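Local coordinates for catabolite control protein A (Lactococcus lactis, PDB 2O20) that probably acts as a global transcriptional regulator of carbon catabolite repression and activation, binding DNA as a member of the LacI family, at residues K191-E194 and N195-M199; Y202-A205 and L206-N210; E220-S224 and Y225-K229; G262-V265 and P266-E270; P293-D296 and L297-A301. The protein carries 1 engineered substitution. All blocks are in the same frame, centred on the assembly; numbering follows the deposited sequence.

All five contacts are local and lie within the periplasmic-binding-protein-like part of the chain. Interactions 1 and 2 follow each other on helix 193-208, their centres about 16 Å apart: the first is a helix start with polar side chains at a sulfate, the second a helix end where a leucine covers a tyrosine ring. Interaction 3 starts helix 225-237 through a capping box and touches interaction 1, where Tyr223 packs on Asp192. Interaction 4 is a surface turn before strand 270-272, held by one backbone carbonyl and a water. Interaction 5, across the chain's centre from 1 and 3, is the apolar start of helix 294-309, with four buried residues.

Interaction 1. Residues K191-E194 and N195-M199; sequences KDVE and NTERM. With SO4 (sulfate ion), chain L.
Glu194 and Arg198 form the packed side of this first helical turn. The guanidinium reaches back until NH1 of Arg198 lies 3.8 Å from CB of Glu194, and the carboxylate and guanidinium planes stand 73° apart. NH1 of Arg198 donates to OD1 of Asn195 at 2.8 Å, from above its carbonyl plane. ND2 of Asn195 gives the sulfate O2 a nearly straight bond of 3.2 Å (174°) and also bonds Ser189 O; the bond from Arg198 NH1 to O3 is weak. Glu194 is bent at chi2 (-87°), which carries its carboxylate to Thr150 OG1 and Ile151 N, with OE2 on the sulfate side. The backbone O of Val193 accepts from both Glu197 N and Thr196 OG1. Lys191 makes the open side, with Val193 at the margin against Ile151. Asp192, at the N-cap position, bonds Ser129 through OD1. Polar side chains round an anion at a helix start, here sulfate probably from the crystallisation liquor, are consistent with the ligand cleft of a LacI-family sugar-binding domain.

Interaction 2. Residues Y202-A205 and L206-N210; sequences YQEA and LLEAN
Leu206, the residue most covered by this contact, lays one methyl over the ring of Tyr202 a single helical turn earlier. Its CD1 stands 4.1 Å from the centroid of the Tyr202 ring, 21° off the normal, a CH-pi contact displaced toward the rim, where CZ of Tyr202 is the nearest atom to CD1 at 3.8 Å. The ring stands out from the helix beside the next turn, and Leu206, its CG opposite the carbonyl carbon (chi1 -63°), leans CD1 back over it. The hydroxyl bonds Ile183 O, which holds the far end of the ring.

Ala205 and Glu204 are the next most covered. Ala205 O receives a weak bond from Ala209 N at 3.3 Å as the helix runs out. Glu204 lies side by side with Glu208: CG of Glu204 is 3.9 Å from OE2 of Glu208, and the carboxylate planes are only 18° apart. Glu204 OE2 and Glu208 OE2, of like charge, remain 4.6 Å apart. Glu204 OE1 makes a weak bond to His165, and Glu208 OE1 bonds Tyr169 OH. Asn210, with positive phi, completes a Schellman motif: Asn210 N bonds Leu207 O and Ile211 N bonds Leu206 O.

The turn closes helix 193-208 of the beta-alpha-beta unit running from strand 183-186 to strand 218-219. Its Tyr202 meets Tyr185 edge-to-face, and Tyr202 and Ala205 rest on Thr172 of helix 164-177.

Interaction 3. Residues E220-S224 and Y225-K229; sequences EGNYS and YEQGK
Tyr225 follows Ser224 at the start of helix 225-237, where Ser224 and Gln227 form a capping box. The Tyr225 side chain turns from the loop: its hydroxyl bonds Ser256, and its ring meets Tyr282 of the second subunit, placing this helix start at the dimer interface. In one of two conformers, Glu226 OE2 is met on the syn side by Lys229 NZ in a 2.7 Å salt bridge.

Gln227 carries the contact. Its backbone N donates to Ser224 OG at 3.1 Å, and Ser224 N to Gln227 OE1 is the reciprocal bond of the box. With CG opposite its carbonyl carbon (chi1 -76°) and the chain extended, Gln227 reaches back to the loop. NE2 of Gln227 donates to Gly221 O at 3.0 Å, the acceptor tilted 35° from the amide plane. These bonds fix the rotation of the amide and tie the incoming loop to the helix. Gly228 N then makes a helical bond to Ser224 O, and Lys229 continues the helix, its CG over one face of the Tyr225 ring, offset toward the rim.

The carbonyl oxygen OE1 of Gln227 takes two backbone donors: Ser224 N at 3.0 Å, in the carbonyl plane on a lone pair, and Tyr223 N at 2.6 Å, from 40° above that plane.

Interaction 4. Residues G262-V265 and P266-E270; sequences GVKV and PEDFE
Lys264 O is gripped by two backbone donors across the turn. Asp268 N gives it a 2.8 Å bond from 36° above the carbonyl plane, and Phe269 N adds a weak one at 3.1 Å. The Lys264 and Asp268 side chains lie alongside, pointing the same way, with CD of Lys264 3.6 Å from OD2 of Asp268. Their charged ends do not pair: NZ of Lys264 stays 5.4 Å from OD2 of Asp268. A water bridges them instead, accepting from Lys264 N and donating to Asp268 OD2 at 2.5 Å. Glu267, bent at chi2 (82°), brings its OE1 to 3.3 Å from Val265 C.

The chain doubles back through a cis peptide bond before Pro266, making a tight connection between helix 248-260, which closes with a Schellman motif at Gly262, and strand 270-272 at the edge of a parallel sheet. On its inner side Val263 CG1 packs against Phe269 CB at 3.7 Å. Val265 CA lies 3.5 Å from Phe269 O in a CA-H...O contact; this buried oxygen has no hydrogen-bonding partner in the model.

Farther out, Met258 touches both Val263 and Phe269, and Leu255 and Met259 pack on Val265. The C-terminal Lys332 bonds Pro266 O and pairs with Glu270.

Interaction 5. Residues P293-D296 and L297-A301; sequences PLYD and LGAVA
Leu294 and Leu297 bring their methyl ends together at the start of helix 294-309, whose N-cap position is held by Pro293. The two side chains run at a slant to one another, and CD2 of Leu294 meets CD1 of Leu297 at 4.0 Å. Both have CG anti to the carbonyl carbon (chi1 -64° and -72°), which leans each back toward the helix start. There CG of Leu297 lies 3.5 Å from Pro293 O, the same oxygen that accepts from Leu297 N at 2.9 Å. Outward, Leu294 rests on Tyr77 and Ala80 of helix 76-91, while Leu297 faces Val148 and Val160 on neighbouring strands of the six-stranded parallel sheet. The helix packs on that sheet and against helix 76-91 in a layered alpha/beta domain.

Tyr295 is oriented differently. It leaves the backbone away from the following turn, and its ring touches that turn lightly, CE2 of Tyr295 lying 4.3 Å from CB of Ala299 at an oblique approach. OD1 of Asp296 sits at the ring edge, in its plane, and the hydroxyl bonds Asp87. Ala299 itself turns its methyl back toward the first turn and also packs on Ile88 of helix 76-91. Gly298 N makes a weak bond to Leu294 O.

Val300 N donates to Asp296 O at 2.8 Å, and CG2 of Val300 presses close to the same oxygen at 3.1 Å.

Interaction 1. Residues K191-E194 and N195-M199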
loop_
_atom_site.group_PDB
_atom_site.type_symbol
_atom_site.label_atom_id
_atom_site.label_comp_id
_atom_site.label_asym_id
_atom_site.label_seq_id
_atom_site.Cartn_x
_atom_site.Cartn_y
_atom_site.Cartn_z
ATOM N N LYS D 191 -24.705 9.324 3.031
ATOM C CA LYS D 191 -25.123 9.845 4.349
ATOM C C LYS D 191 -24.015 10.584 5.100
ATOM O O LYS D 191 -24.294 11.460 5.919
ATOM C CB LYS D 191 -25.667 8.704 5.228
ATOM C CG LYS D 191 -26.891 8.032 4.616
ATOM C CD LYS D 191 -27.631 7.113 5.583
ATOM C CE LYS D 191 -27.087 5.694 5.556
ATOM N NZ LYS D 191 -27.760 4.819 6.571
ATOM N N ASP D 192 -22.768 10.221 4.809
ATOM C CA ASP D 192 -21.591 10.838 5.409
ATOM C C ASP D 192 -21.358 12.269 4.900
ATOM O O ASP D 192 -21.526 12.547 3.713
ATOM C CB ASP D 192 -20.372 9.953 5.121
ATOM C CG ASP D 192 -20.522 8.556 5.706
ATOM O OD1 ASP D 192 -21.302 8.398 6.662
ATOM O OD2 ASP D 192 -19.860 7.616 5.228
ATOM N N VAL D 193 -20.939 13.155 5.803
ATOM C CA VAL D 193 -20.858 14.596 5.516
ATOM C C VAL D 193 -19.994 14.896 4.289
ATOM O O VAL D 193 -20.405 15.621 3.394
ATOM C CB VAL D 193 -20.324 15.393 6.728
ATOM C CG1 VAL D 193 -20.091 16.865 6.363
ATOM C CG2 VAL D 193 -21.287 15.293 7.893
ATOM N N GLU D 194 -18.796 14.320 4.274
ATOM C CA GLU D 194 -17.845 14.458 3.168
ATOM C C GLU D 194 -18.434 14.104 1.795
ATOM O O GLU D 194 -18.127 14.748 0.791
ATOM C CB GLU D 194 -16.575 13.626 3.439
ATOM C CG GLU D 194 -16.801 12.178 3.867
ATOM C CD GLU D 194 -16.995 11.969 5.392
ATOM O OE1 GLU D 194 -17.307 12.933 6.138
ATOM O OE2 GLU D 194 -16.831 10.806 5.830
ATOM N N ASN D 195 -19.306 13.102 1.770
ATOM C CA ASN D 195 -19.979 12.689 0.528
ATOM C C ASN D 195 -21.185 13.558 0.106
ATOM O O ASN D 195 -21.431 13.753 -1.081
ATOM C CB ASN D 195 -20.375 11.223 0.642
ATOM C CG ASN D 195 -19.180 10.317 0.584
ATOM O OD1 ASN D 195 -18.224 10.625 -0.127
ATOM N ND2 ASN D 195 -19.202 9.207 1.342
ATOM N N THR D 196 -21.920 14.077 1.079
ATOM C CA THR D 196 -22.914 15.132 0.816
ATOM C C THR D 196 -22.226 16.403 0.309
ATOM O O THR D 196 -22.763 17.078 -0.541
ATOM C CB THR D 196 -23.768 15.411 2.057
ATOM O OG1 THR D 196 -22.907 15.689 3.153
ATOM C CG2 THR D 196 -24.590 14.221 2.422
ATOM N N GLU D 197 -21.000 16.683 0.766
ATOM C CA GLU D 197 -20.210 17.823 0.255
ATOM C C GLU D 197 -19.734 17.588 -1.191
ATOM O O GLU D 197 -19.802 18.494 -2.015
ATOM C CB GLU D 197 -19.015 18.127 1.176
ATOM C CG GLU D 197 -19.393 18.458 2.634
ATOM C CD GLU D 197 -19.721 19.921 2.887
ATOM O OE1 GLU D 197 -19.679 20.745 1.944
ATOM O OE2 GLU D 197 -20.025 20.249 4.057
ATOM N N ARG D 198 -19.257 16.368 -1.492
ATOM C CA ARG D 198 -18.912 15.989 -2.860
ATOM C C ARG D 198 -20.129 16.131 -3.780
ATOM O O ARG D 198 -20.028 16.677 -4.883
ATOM C CB ARG D 198 -18.378 14.541 -2.910
ATOM C CG ARG D 198 -16.999 14.400 -2.287
ATOM C CD ARG D 198 -16.596 12.935 -2.295
ATOM N NE ARG D 198 -15.213 12.737 -1.883
ATOM C CZ ARG D 198 -14.821 12.206 -0.728
ATOM N NH1 ARG D 198 -15.682 11.850 0.206
ATOM N NH2 ARG D 198 -13.534 12.042 -0.491
ATOM N N MET D 199 -21.276 15.645 -3.322
ATOM C CA MET D 199 -22.540 15.793 -4.081
ATOM C C MET D 199 -22.911 17.244 -4.402
ATOM O O MET D 199 -23.312 17.538 -5.531
ATOM C CB MET D 199 -23.710 15.145 -3.345
ATOM C CG MET D 199 -24.979 15.167 -4.143
ATOM S SD MET D 199 -24.968 13.995 -5.517
ATOM C CE MET D 199 -25.942 12.681 -4.768
HETATM S S SO4 L . -15.790 7.988 2.532
HETATM O O1 SO4 L . -16.691 8.337 3.638
HETATM O O2 SO4 L . -16.582 7.414 1.442
HETATM O O3 SO4 L . -15.094 9.192 2.075
HETATM O O4 SO4 L . -14.823 6.996 3.008
#

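Interaction 2. Residues Y202-A205 and L206-N210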
loop_
_atom_site.group_PDB
_atom_site.type_symbol
_atom_site.label_atom_id
_atom_site.label_comp_id
_atom_site.label_asym_id
_atom_site.label_seq_id
_atom_site.Cartn_x
_atom_site.Cartn_y
_atom_site.Cartn_z
ATOM N N TYR D 202 -20.405 18.522 -7.133
ATOM C CA TYR D 202 -20.778 17.868 -8.401
ATOM C C TYR D 202 -22.014 18.502 -9.073
ATOM O O TYR D 202 -22.000 18.816 -10.267
ATOM C CB TYR D 202 -20.999 16.369 -8.107
ATOM C CG TYR D 202 -21.618 15.485 -9.184
ATOM C CD1 TYR D 202 -20.927 15.158 -10.356
ATOM C CD2 TYR D 202 -22.872 14.924 -8.988
ATOM C CE1 TYR D 202 -21.491 14.304 -11.325
ATOM C CE2 TYR D 202 -23.433 14.041 -9.926
ATOM C CZ TYR D 202 -22.747 13.758 -11.094
ATOM O OH TYR D 202 -23.340 12.927 -12.002
ATOM N N GLN D 203 -23.066 18.660 -8.290
ATOM C CA GLN D 203 -24.309 19.264 -8.752
ATOM C C GLN D 203 -24.188 20.726 -9.170
ATOM O O GLN D 203 -24.816 21.143 -10.154
ATOM C CB GLN D 203 -25.386 19.128 -7.676
ATOM C CG GLN D 203 -25.935 17.700 -7.534
ATOM C CD GLN D 203 -26.699 17.527 -6.233
ATOM O OE1 GLN D 203 -26.583 18.356 -5.313
ATOM N NE2 GLN D 203 -27.474 16.469 -6.140
ATOM N N GLU D 204 -23.401 21.484 -8.412
ATOM C CA GLU D 204 -23.050 22.866 -8.734
ATOM C C GLU D 204 -22.393 22.976 -10.119
ATOM O O GLU D 204 -22.764 23.825 -10.921
ATOM C CB GLU D 204 -22.095 23.356 -7.654
ATOM C CG GLU D 204 -21.669 24.811 -7.706
ATOM C CD GLU D 204 -20.835 25.189 -6.489
ATOM O OE1 GLU D 204 -21.420 25.279 -5.374
ATOM O OE2 GLU D 204 -19.602 25.387 -6.635
ATOM N N ALA D 205 -21.429 22.098 -10.407
ATOM C CA ALA D 205 -20.786 22.076 -11.726
ATOM C C ALA D 205 -21.786 21.764 -12.857
ATOM O O ALA D 205 -21.796 22.454 -13.881
ATOM C CB ALA D 205 -19.608 21.100 -11.737
ATOM N N LEU D 206 -22.633 20.751 -12.674
ATOM C CA LEU D 206 -23.630 20.371 -13.700
ATOM C C LEU D 206 -24.601 21.533 -13.999
ATOM O O LEU D 206 -24.849 21.859 -15.152
ATOM C CB LEU D 206 -24.440 19.142 -13.271
ATOM C CG LEU D 206 -23.650 17.828 -13.069
ATOM C CD1 LEU D 206 -24.589 16.671 -12.781
ATOM C CD2 LEU D 206 -22.781 17.489 -14.280
ATOM N N LEU D 207 -25.166 22.091 -12.942
ATOM C CA LEU D 207 -26.048 23.275 -13.008
ATOM C C LEU D 207 -25.512 24.461 -13.818
ATOM O O LEU D 207 -26.245 25.088 -14.600
ATOM C CB LEU D 207 -26.291 23.760 -11.599
ATOM C CG LEU D 207 -27.586 23.333 -10.942
ATOM C CD1 LEU D 207 -27.480 23.415 -9.412
ATOM C CD2 LEU D 207 -28.630 24.286 -11.417
ATOM N N GLU D 208 -24.248 24.788 -13.608
ATOM C CA GLU D 208 -23.634 25.918 -14.298
ATOM C C GLU D 208 -23.428 25.650 -15.782
ATOM O O GLU D 208 -23.385 26.594 -16.573
ATOM C CB GLU D 208 -22.322 26.307 -13.649
ATOM C CG GLU D 208 -22.455 26.939 -12.270
ATOM C CD GLU D 208 -21.091 27.121 -11.613
ATOM O OE1 GLU D 208 -20.092 26.784 -12.282
ATOM O OE2 GLU D 208 -21.016 27.565 -10.446
ATOM N N ALA D 209 -23.338 24.368 -16.155
ATOM C CA ALA D 209 -23.248 23.944 -17.550
ATOM C C ALA D 209 -24.600 23.563 -18.182
ATOM O O ALA D 209 -24.616 23.028 -19.274
ATOM C CB ALA D 209 -22.261 22.743 -17.657
ATOM N N ASN D 210 -25.713 23.803 -17.486
ATOM C CA ASN D 210 -27.060 23.433 -17.956
ATOM C C ASN D 210 -27.193 21.915 -18.232
ATOM O O ASN D 210 -27.851 21.479 -19.178
ATOM C CB ASN D 210 -27.497 24.278 -19.169
ATOM C CG ASN D 210 -27.652 25.752 -18.831
ATOM O OD1 ASN D 210 -26.767 26.359 -18.241
ATOM N ND2 ASN D 210 -28.776 26.337 -19.228
#

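Interaction 3. Residues E220-S224 and Y225-K229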
loop_
_atom_site.group_PDB
_atom_site.type_symbol
_atom_site.label_atom_id
_atom_site.label_comp_id
_atom_site.label_asym_id
_atom_site.label_seq_id
_atom_site.Cartn_x
_atom_site.Cartn_y
_atom_site.Cartn_z
ATOM N N GLU D 220 -23.222 4.799 -5.130
ATOM C CA GLU D 220 -22.836 4.778 -3.721
ATOM C C GLU D 220 -22.305 3.433 -3.190
ATOM O O GLU D 220 -22.591 2.358 -3.726
ATOM C CB GLU D 220 -24.048 5.118 -2.844
ATOM C CG GLU D 220 -24.581 6.527 -2.952
ATOM C CD GLU D 220 -25.741 6.695 -1.990
ATOM O OE1 GLU D 220 -25.513 6.525 -0.755
ATOM O OE2 GLU D 220 -26.867 6.950 -2.464
ATOM N N GLY D 221 -21.557 3.508 -2.102
ATOM C CA GLY D 221 -21.114 2.318 -1.350
ATOM C C GLY D 221 -19.879 1.600 -1.867
ATOM O O GLY D 221 -19.699 0.389 -1.641
ATOM N N ASN D 222 -19.019 2.352 -2.547
ATOM C CA ASN D 222 -17.882 1.803 -3.275
ATOM C C ASN D 222 -16.574 2.158 -2.628
ATOM O O ASN D 222 -16.258 3.335 -2.507
ATOM C CB ASN D 222 -17.905 2.320 -4.704
ATOM C CG ASN D 222 -19.068 1.775 -5.456
ATOM O OD1 ASN D 222 -19.143 0.560 -5.677
ATOM N ND2 ASN D 222 -20.022 2.643 -5.809
ATOM N N TYR D 223 -15.841 1.127 -2.205
ATOM C CA TYR D 223 -14.618 1.297 -1.413
ATOM C C TYR D 223 -13.380 0.557 -1.934
ATOM O O TYR D 223 -12.262 1.004 -1.665
ATOM C CB TYR D 223 -14.890 0.889 0.044
ATOM C CG TYR D 223 -15.876 1.790 0.785
ATOM C CD1 TYR D 223 -15.463 3.009 1.315
ATOM C CD2 TYR D 223 -17.214 1.424 0.946
ATOM C CE1 TYR D 223 -16.346 3.844 1.989
ATOM C CE2 TYR D 223 -18.107 2.269 1.595
ATOM C CZ TYR D 223 -17.662 3.469 2.133
ATOM O OH TYR D 223 -18.532 4.322 2.815
ATOM N N SER D 224 -13.580 -0.514 -2.704
ATOM C CA SER D 224 -12.525 -1.426 -3.104
ATOM C C SER D 224 -12.215 -1.436 -4.613
ATOM O O SER D 224 -13.037 -1.026 -5.462
ATOM C CB SER D 224 -12.889 -2.841 -2.637
ATOM O OG SER D 224 -13.864 -3.463 -3.459
ATOM N N TYR D 225 -11.002 -1.893 -4.926
ATOM C CA TYR D 225 -10.576 -2.156 -6.309
ATOM C C TYR D 225 -11.561 -3.086 -7.056
ATOM O O TYR D 225 -11.992 -2.770 -8.170
ATOM C CB TYR D 225 -9.169 -2.809 -6.289
ATOM C CG TYR D 225 -8.610 -3.204 -7.624
ATOM C CD1 TYR D 225 -8.106 -2.249 -8.514
ATOM C CD2 TYR D 225 -8.532 -4.549 -7.997
ATOM C CE1 TYR D 225 -7.576 -2.641 -9.755
ATOM C CE2 TYR D 225 -8.003 -4.930 -9.221
ATOM C CZ TYR D 225 -7.538 -3.963 -10.094
ATOM O OH TYR D 225 -7.022 -4.387 -11.302
ATOM N N GLU D 226 -11.986 -4.165 -6.405
ATOM C CA GLU D 226 -12.946 -5.110 -7.033
ATOM C C GLU D 226 -14.317 -4.457 -7.290
ATOM O O GLU D 226 -14.955 -4.715 -8.298
ATOM C CB GLU D 226 -13.130 -6.415 -6.261
ATOM C CG GLU D 226 -12.025 -7.461 -6.480
ATOM C CD GLU D 226 -11.844 -7.904 -7.932
ATOM O OE1 GLU D 226 -12.826 -7.957 -8.722
ATOM O OE2 GLU D 226 -10.687 -8.214 -8.283
ATOM N N GLN D 227 -14.742 -3.556 -6.421
ATOM C CA GLN D 227 -15.995 -2.857 -6.647
ATOM C C GLN D 227 -15.881 -1.939 -7.864
ATOM O O GLN D 227 -16.823 -1.848 -8.670
ATOM C CB GLN D 227 -16.409 -2.067 -5.404
ATOM C CG GLN D 227 -16.985 -2.936 -4.296
ATOM C CD GLN D 227 -17.295 -2.128 -3.033
ATOM O OE1 GLN D 227 -16.427 -1.442 -2.483
ATOM N NE2 GLN D 227 -18.551 -2.150 -2.615
ATOM N N GLY D 228 -14.751 -1.241 -7.981
ATOM C CA GLY D 228 -14.467 -0.348 -9.124
ATOM C C GLY D 228 -14.533 -1.103 -10.433
ATOM O O GLY D 228 -15.177 -0.646 -11.379
ATOM N N LYS D 229 -13.855 -2.242 -10.492
ATOM C CA LYS D 229 -13.873 -3.108 -11.674
ATOM C C LYS D 229 -15.271 -3.508 -12.110
ATOM O O LYS D 229 -15.585 -3.486 -13.311
ATOM C CB LYS D 229 -13.053 -4.383 -11.427
ATOM C CG LYS D 229 -11.549 -4.189 -11.570
ATOM C CD LYS D 229 -10.781 -5.528 -11.835
ATOM C CE LYS D 229 -10.913 -6.464 -10.674
ATOM N NZ LYS D 229 -10.030 -7.723 -10.808
#

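Interaction 4. Residues G262-V265 and P266-E270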
loop_
_atom_site.group_PDB
_atom_site.type_symbol
_atom_site.label_atom_id
_atom_site.label_comp_id
_atom_site.label_asym_id
_atom_site.label_seq_id
_atom_site.Cartn_x
_atom_site.Cartn_y
_atom_site.Cartn_z
ATOM N N GLY D 262 -11.233 -2.947 -23.744
ATOM C CA GLY D 262 -10.828 -2.230 -24.967
ATOM C C GLY D 262 -11.493 -0.882 -25.196
ATOM O O GLY D 262 -11.570 -0.407 -26.314
ATOM N N VAL D 263 -12.012 -0.289 -24.142
ATOM C CA VAL D 263 -12.576 1.044 -24.178
ATOM C C VAL D 263 -11.422 2.027 -24.308
ATOM O O VAL D 263 -10.408 1.860 -23.656
ATOM C CB VAL D 263 -13.415 1.312 -22.901
ATOM C CG1 VAL D 263 -13.798 2.793 -22.793
ATOM C CG2 VAL D 263 -14.651 0.419 -22.896
ATOM N N LYS D 264 -11.554 3.021 -25.192
ATOM C CA LYS D 264 -10.449 3.940 -25.406
ATOM C C LYS D 264 -10.389 5.004 -24.331
ATOM O O LYS D 264 -11.332 5.782 -24.151
ATOM C CB LYS D 264 -10.550 4.598 -26.784
ATOM C CG LYS D 264 -10.461 3.646 -27.924
ATOM C CD LYS D 264 -10.742 4.393 -29.212
ATOM C CE LYS D 264 -10.247 3.676 -30.445
ATOM N NZ LYS D 264 -10.036 4.656 -31.580
ATOM N N VAL D 265 -9.265 5.052 -23.627
ATOM C CA VAL D 265 -9.076 6.037 -22.563
ATOM C C VAL D 265 -7.880 6.920 -22.976
ATOM O O VAL D 265 -6.796 6.400 -23.219
ATOM C CB VAL D 265 -8.803 5.302 -21.176
ATOM C CG1 VAL D 265 -8.410 6.272 -20.059
ATOM C CG2 VAL D 265 -9.998 4.470 -20.729
ATOM N N PRO D 266 -8.043 8.260 -22.987
ATOM C CA PRO D 266 -9.198 9.067 -22.602
ATOM C C PRO D 266 -10.176 9.444 -23.724
ATOM O O PRO D 266 -11.084 10.245 -23.489
ATOM C CB PRO D 266 -8.540 10.340 -22.064
ATOM C CG PRO D 266 -7.382 10.513 -22.942
ATOM C CD PRO D 266 -6.866 9.108 -23.241
ATOM N N GLU D 267 -10.004 8.873 -24.915
ATOM C CA GLU D 267 -10.791 9.301 -26.080
ATOM C C GLU D 267 -12.295 9.113 -25.914
ATOM O O GLU D 267 -13.074 10.028 -26.257
ATOM C CB GLU D 267 -10.309 8.569 -27.335
ATOM C CG GLU D 267 -8.894 8.994 -27.814
ATOM C CD GLU D 267 -7.692 8.326 -27.082
ATOM O OE1 GLU D 267 -7.850 7.379 -26.234
ATOM O OE2 GLU D 267 -6.550 8.788 -27.373
ATOM N N ASP D 268 -12.696 7.936 -25.415
ATOM C CA ASP D 268 -14.099 7.567 -25.222
ATOM C C ASP D 268 -14.549 7.501 -23.764
ATOM O O ASP D 268 -15.757 7.493 -23.474
ATOM C CB ASP D 268 -14.379 6.224 -25.905
ATOM C CG ASP D 268 -14.258 6.304 -27.416
ATOM O OD1 ASP D 268 -14.395 7.410 -27.987
ATOM O OD2 ASP D 268 -14.042 5.267 -28.052
ATOM N N PHE D 269 -13.597 7.417 -22.839
ATOM C CA PHE D 269 -13.919 7.373 -21.408
ATOM C C PHE D 269 -12.794 8.026 -20.591
ATOM O O PHE D 269 -11.627 7.706 -20.802
ATOM C CB PHE D 269 -14.207 5.956 -20.888
ATOM C CG PHE D 269 -15.039 5.959 -19.619
ATOM C CD1 PHE D 269 -16.431 5.851 -19.683
ATOM C CD2 PHE D 269 -14.448 6.130 -18.398
ATOM C CE1 PHE D 269 -17.196 5.914 -18.517
ATOM C CE2 PHE D 269 -15.203 6.233 -17.232
ATOM C CZ PHE D 269 -16.583 6.097 -17.304
ATOM N N GLU D 270 -13.170 8.922 -19.683
ATOM C CA GLU D 270 -12.218 9.678 -18.867
ATOM C C GLU D 270 -12.501 9.450 -17.383
ATOM O O GLU D 270 -13.643 9.280 -16.988
ATOM C CB GLU D 270 -12.325 11.166 -19.147
ATOM C CG GLU D 270 -12.061 11.610 -20.592
ATOM C CD GLU D 270 -12.039 13.119 -20.729
ATOM O OE1 GLU D 270 -11.174 13.782 -20.123
ATOM O OE2 GLU D 270 -12.943 13.663 -21.422
HETATM O O HOH W 1 -13.925 3.079 -26.808
#

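Interaction 5. Residues P293-D296 and L297-A301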
loop_
_atom_site.group_PDB
_atom_site.type_symbol
_atom_site.label_atom_id
_atom_site.label_comp_id
_atom_site.label_asym_id
_atom_site.label_seq_id
_atom_site.Cartn_x
_atom_site.Cartn_y
_atom_site.Cartn_z
ATOM N N PRO D 293 -2.944 16.218 0.336
ATOM C CA PRO D 293 -1.651 16.241 1.036
ATOM C C PRO D 293 -1.665 15.257 2.209
ATOM O O PRO D 293 -1.748 15.645 3.376
ATOM C CB PRO D 293 -1.535 17.707 1.453
ATOM C CG PRO D 293 -2.971 18.049 1.799
ATOM C CD PRO D 293 -3.811 17.331 0.770
ATOM N N LEU D 294 -1.574 13.963 1.882
ATOM C CA LEU D 294 -1.829 12.898 2.851
ATOM C C LEU D 294 -0.883 12.895 4.074
ATOM O O LEU D 294 -1.333 12.778 5.203
ATOM C CB LEU D 294 -1.775 11.557 2.146
ATOM C CG LEU D 294 -2.834 11.269 1.044
ATOM C CD1 LEU D 294 -2.640 9.847 0.594
ATOM C CD2 LEU D 294 -4.238 11.484 1.523
ATOM N N TYR D 295 0.418 12.997 3.848
ATOM C CA TYR D 295 1.349 13.124 4.964
ATOM C C TYR D 295 0.996 14.312 5.874
ATOM O O TYR D 295 0.983 14.189 7.086
ATOM C CB TYR D 295 2.773 13.285 4.437
ATOM C CG TYR D 295 3.823 13.407 5.528
ATOM C CD1 TYR D 295 4.443 12.279 6.031
ATOM C CD2 TYR D 295 4.195 14.644 6.039
ATOM C CE1 TYR D 295 5.414 12.378 7.020
ATOM C CE2 TYR D 295 5.164 14.753 7.038
ATOM C CZ TYR D 295 5.763 13.604 7.525
ATOM O OH TYR D 295 6.730 13.688 8.508
ATOM N N ASP D 296 0.679 15.445 5.272
ATOM C CA ASP D 296 0.329 16.664 6.022
ATOM C C ASP D 296 -0.979 16.551 6.794
ATOM O O ASP D 296 -1.134 17.131 7.858
ATOM C CB ASP D 296 0.257 17.843 5.059
ATOM C CG ASP D 296 1.622 18.255 4.528
ATOM O OD1 ASP D 296 2.645 17.968 5.204
ATOM O OD2 ASP D 296 1.666 18.915 3.469
ATOM N N LEU D 297 -1.941 15.809 6.252
ATOM C CA LEU D 297 -3.177 15.568 6.970
ATOM C C LEU D 297 -2.916 14.894 8.310
ATOM O O LEU D 297 -3.491 15.301 9.324
ATOM C CB LEU D 297 -4.146 14.697 6.120
ATOM C CG LEU D 297 -4.830 15.297 4.898
ATOM C CD1 LEU D 297 -5.507 14.222 4.099
ATOM C CD2 LEU D 297 -5.860 16.363 5.294
ATOM N N GLY D 298 -2.071 13.850 8.301
ATOM C CA GLY D 298 -1.601 13.154 9.519
ATOM C C GLY D 298 -0.750 14.033 10.462
ATOM O O GLY D 298 -0.978 14.058 11.676
ATOM N N ALA D 299 0.241 14.728 9.908
ATOM C CA ALA D 299 1.113 15.598 10.704
ATOM C C ALA D 299 0.313 16.712 11.371
ATOM O O ALA D 299 0.468 16.980 12.576
ATOM C CB ALA D 299 2.229 16.168 9.846
ATOM N N VAL D 300 -0.560 17.357 10.601
ATOM C CA VAL D 300 -1.381 18.460 11.113
ATOM C C VAL D 300 -2.309 17.952 12.210
ATOM O O VAL D 300 -2.470 18.613 13.240
ATOM C CB VAL D 300 -2.152 19.202 9.956
ATOM C CG1 VAL D 300 -3.207 20.127 10.498
ATOM C CG2 VAL D 300 -1.164 19.986 9.102
ATOM N N ALA D 301 -2.894 16.768 12.000
ATOM C CA ALA D 301 -3.760 16.149 12.993
ATOM C C ALA D 301 -3.014 15.834 14.277
ATOM O O ALA D 301 -3.535 16.041 15.386
ATOM C CB ALA D 301 -4.359 14.882 12.442
#